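Local coordinates for protein beta-xylanase (Roseburia intestinalis L1-82, PDB 6SGF) that binds xylan weakly through this carbohydrate-binding module (CBM86) of a longer enzyme that probably hydrolyses internal beta-1,4-xylosidic linkages, at residues F34-N39 with M110-P116. Sequence-based numbering, arbitrary orientation.
With XYP (beta-D-xylopyranose), chain H; XYP (beta-D-xylopyranose), chain C; XYP (beta-D-xylopyranose), chain D.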
loop_
_atom_site.group_PDB
_atom_site.type_symbol
_atom_site.label_atom_id
_atom_site.label_comp_id
_atom_site.label_asym_id
_atom_site.label_seq_id
_atom_site.Cartn_x
_atom_site.Cartn_y
_atom_site.Cartn_z
ATOM N N PHE B 34 -13.096 -11.285 13.325
ATOM C CA PHE B 34 -13.700 -10.782 14.552
ATOM C C PHE B 34 -14.738 -11.776 15.054
ATOM O O PHE B 34 -15.637 -12.177 14.309
ATOM C CB PHE B 34 -14.388 -9.447 14.349
ATOM C CG PHE B 34 -13.555 -8.409 13.685
ATOM C CD1 PHE B 34 -13.614 -8.261 12.305
ATOM C CD2 PHE B 34 -12.787 -7.549 14.425
ATOM C CE1 PHE B 34 -12.863 -7.289 11.670
ATOM C CE2 PHE B 34 -12.049 -6.548 13.808
ATOM C CZ PHE B 34 -12.108 -6.417 12.418
ATOM N N ALA B 35 -14.626 -12.162 16.310
ATOM C CA ALA B 35 -15.534 -13.138 16.878
ATOM C C ALA B 35 -16.605 -12.528 17.769
ATOM O O ALA B 35 -17.687 -13.113 17.900
ATOM C CB ALA B 35 -14.719 -14.148 17.692
ATOM N N LYS B 36 -16.331 -11.385 18.368
ATOM C CA LYS B 36 -17.309 -10.787 19.282
ATOM C C LYS B 36 -17.437 -9.297 19.017
ATOM O O LYS B 36 -16.554 -8.706 18.443
ATOM C CB LYS B 36 -16.892 -10.990 20.732
ATOM C CG LYS B 36 -18.037 -11.050 21.722
ATOM C CD LYS B 36 -18.158 -9.895 22.699
ATOM C CE LYS B 36 -19.358 -10.035 23.628
ATOM N NZ LYS B 36 -20.656 -9.875 22.947
ATOM N N GLN B 37 -18.532 -8.723 19.494
ATOM C CA GLN B 37 -18.806 -7.287 19.399
ATOM C C GLN B 37 -17.635 -6.535 20.034
ATOM O O GLN B 37 -17.183 -6.897 21.080
ATOM C CB GLN B 37 -20.104 -6.910 20.117
ATOM C CG GLN B 37 -20.598 -5.530 19.761
ATOM C CD GLN B 37 -21.902 -5.157 20.414
ATOM O OE1 GLN B 37 -22.194 -5.577 21.518
ATOM N NE2 GLN B 37 -22.686 -4.372 19.721
ATOM N N TYR B 38 -17.213 -5.495 19.348
ATOM C CA TYR B 38 -16.182 -4.544 19.770
ATOM C C TYR B 38 -14.779 -5.145 19.723
ATOM O O TYR B 38 -13.817 -4.451 20.104
ATOM C CB TYR B 38 -16.421 -3.940 21.176
ATOM C CG TYR B 38 -17.737 -3.185 21.246
ATOM C CD1 TYR B 38 -18.097 -2.300 20.248
ATOM C CD2 TYR B 38 -18.631 -3.375 22.299
ATOM C CE1 TYR B 38 -19.316 -1.630 20.277
ATOM C CE2 TYR B 38 -19.863 -2.690 22.335
ATOM C CZ TYR B 38 -20.183 -1.820 21.323
ATOM O OH TYR B 38 -21.372 -1.122 21.325
ATOM N N ASN B 39 -14.621 -6.384 19.240
ATOM C CA ASN B 39 -13.303 -6.903 18.898
ATOM C C ASN B 39 -12.618 -5.907 17.955
ATOM O O ASN B 39 -13.250 -5.310 17.077
ATOM C CB ASN B 39 -13.385 -8.260 18.173
ATOM C CG ASN B 39 -13.400 -9.492 19.108
ATOM O OD1 ASN B 39 -13.436 -10.620 18.618
ATOM N ND2 ASN B 39 -13.382 -9.286 20.409
ATOM N N MET B 110 -12.297 -1.755 14.314
ATOM C CA MET B 110 -13.170 -2.428 15.270
ATOM C C MET B 110 -14.492 -2.787 14.586
ATOM O O MET B 110 -14.882 -2.148 13.612
ATOM C CB MET B 110 -13.425 -1.501 16.475
ATOM C CG MET B 110 -14.392 -2.023 17.489
ATOM S SD MET B 110 -14.639 -0.816 18.837
ATOM C CE MET B 110 -15.645 0.451 18.085
ATOM N N ILE B 111 -15.202 -3.792 15.101
ATOM C CA ILE B 111 -16.569 -4.069 14.644
ATOM C C ILE B 111 -17.559 -3.739 15.755
ATOM O O ILE B 111 -17.266 -3.913 16.942
ATOM C CB ILE B 111 -16.771 -5.526 14.171
ATOM C CG1 ILE B 111 -16.438 -6.527 15.266
ATOM C CG2 ILE B 111 -15.959 -5.768 12.897
ATOM C CD1 ILE B 111 -17.412 -7.714 15.268
ATOM N N THR B 112 -18.748 -3.280 15.356
ATOM C CA THR B 112 -19.831 -3.030 16.304
ATOM C C THR B 112 -20.942 -4.059 16.205
ATOM O O THR B 112 -21.907 -3.991 16.982
ATOM C CB THR B 112 -20.446 -1.639 16.105
ATOM O OG1 THR B 112 -20.860 -1.487 14.749
ATOM C CG2 THR B 112 -19.445 -0.544 16.433
ATOM N N GLU B 113 -20.850 -5.008 15.281
ATOM C CA GLU B 113 -21.884 -6.035 15.160
ATOM C C GLU B 113 -21.982 -6.895 16.425
ATOM O O GLU B 113 -20.986 -7.461 16.892
ATOM C CB GLU B 113 -21.564 -6.913 13.955
ATOM C CG GLU B 113 -22.721 -7.597 13.271
ATOM C CD GLU B 113 -23.612 -6.621 12.527
ATOM O OE1 GLU B 113 -23.256 -6.186 11.388
ATOM O OE2 GLU B 113 -24.671 -6.301 13.095
ATOM N N ASP B 114 -23.212 -7.045 16.942
ATOM C CA ASP B 114 -23.433 -7.744 18.211
ATOM C C ASP B 114 -23.232 -9.259 18.104
ATOM O O ASP B 114 -22.870 -9.887 19.099
ATOM C CB ASP B 114 -24.801 -7.377 18.792
ATOM C CG ASP B 114 -25.927 -7.794 17.922
ATOM O OD1 ASP B 114 -25.649 -8.272 16.807
ATOM O OD2 ASP B 114 -27.087 -7.661 18.362
ATOM N N LYS B 115 -23.519 -9.884 16.954
ATOM C CA LYS B 115 -23.339 -11.333 16.780
ATOM C C LYS B 115 -22.613 -11.613 15.469
ATOM O O LYS B 115 -23.219 -12.047 14.473
ATOM C CB LYS B 115 -24.668 -12.089 16.826
ATOM C CG LYS B 115 -25.448 -11.851 18.107
ATOM C CD LYS B 115 -25.402 -13.063 19.028
ATOM C CE LYS B 115 -25.496 -12.665 20.499
ATOM N NZ LYS B 115 -24.156 -12.698 21.170
ATOM N N PRO B 116 -21.298 -11.411 15.443
ATOM C CA PRO B 116 -20.549 -11.579 14.194
ATOM C C PRO B 116 -20.611 -13.008 13.680
ATOM O O PRO B 116 -20.548 -13.966 14.444
ATOM C CB PRO B 116 -19.108 -11.192 14.573
ATOM C CG PRO B 116 -19.146 -10.661 15.930
ATOM C CD PRO B 116 -20.432 -11.055 16.582
HETATM C C1 XYP H . -14.505 -0.774 23.676
HETATM C C2 XYP H . -14.060 -0.017 22.422
HETATM C C3 XYP H . -14.952 1.156 22.205
HETATM C C4 XYP H . -16.417 0.793 22.287
HETATM C C5 XYP H . -16.786 0.032 23.568
HETATM O O2 XYP H . -12.676 0.310 22.563
HETATM O O3 XYP H . -14.660 1.692 20.882
HETATM O O4 XYP H . -17.146 2.028 22.218
HETATM O O5 XYP H . -15.943 -1.164 23.595
HETATM C C1 XYP C . -18.440 2.096 21.742
HETATM C C2 XYP C . -19.065 3.455 22.062
HETATM C C3 XYP C . -20.426 3.609 21.475
HETATM C C4 XYP C . -20.361 3.320 20.019
HETATM C C5 XYP C . -19.663 1.997 19.683
HETATM O O2 XYP C . -19.178 3.624 23.477
HETATM O O3 XYP C . -20.835 4.986 21.616
HETATM O O4 XYP C . -21.663 3.166 19.458
HETATM O O5 XYP C . -18.324 1.967 20.245
HETATM O O1 XYP D . -12.317 -4.963 27.890
HETATM C C1 XYP D . -12.540 -4.548 26.605
HETATM C C2 XYP D . -14.038 -4.647 26.292
HETATM C C3 XYP D . -14.442 -4.021 25.004
HETATM C C4 XYP D . -13.777 -2.680 24.978
HETATM C C5 XYP D . -12.254 -2.684 25.132
HETATM O O2 XYP D . -14.347 -6.048 26.263
HETATM O O3 XYP D . -15.891 -3.821 24.937
HETATM O O4 XYP D . -14.079 -2.096 23.732
HETATM O O5 XYP D . -11.942 -3.180 26.485
HETATM O O HOH W 1 -20.821 -10.617 20.519
#
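Gln-37 reaches across to the loop 110-116 with its chain fully extended, CG anti to the backbone N (chi1 -166°), and its NE2 donates to Thr-112 O at 2.9 Å. That bond is nearly straight (163° at the hydrogen), and the acceptor lies close to the amide plane of Gln-37. On the way CG passes over the centre of one face of the Tyr-38 ring, while C5 of the chain H xylose sits over the opposite face. Replacing Gln-37 by an alanine would probably leave Thr-112 O without this donor and the inner face of Tyr-38 without backing, letting the ring shift under the sugar. Met-110 runs alongside Tyr-38, its SD 4.0 Å from CD1 in an oblique Met-aromatic contact, and bends at its last torsion to bring CE 3.2 Å from O3 of the chain H xylose. Thr-112 CG2 meets the ring edge at CE1. Behind the pocket, Ile-111 CG2 stands 3.5 Å from the centroid of the Phe-34 ring, a CH-pi contact only 13° off the normal. The backbones pair through Tyr-38 N to Ile-111 O (2.9 Å) and Ile-111 N to Asn-39 O (3.2 Å). Tyr-38, Met-110 and Thr-112 thus form part of the xylan-binding site of this beta-sandwich module, completed by Gln-40, Lys-71, Asp-78 and Tyr-86, with an aromatic platform typical of carbohydrate-binding modules.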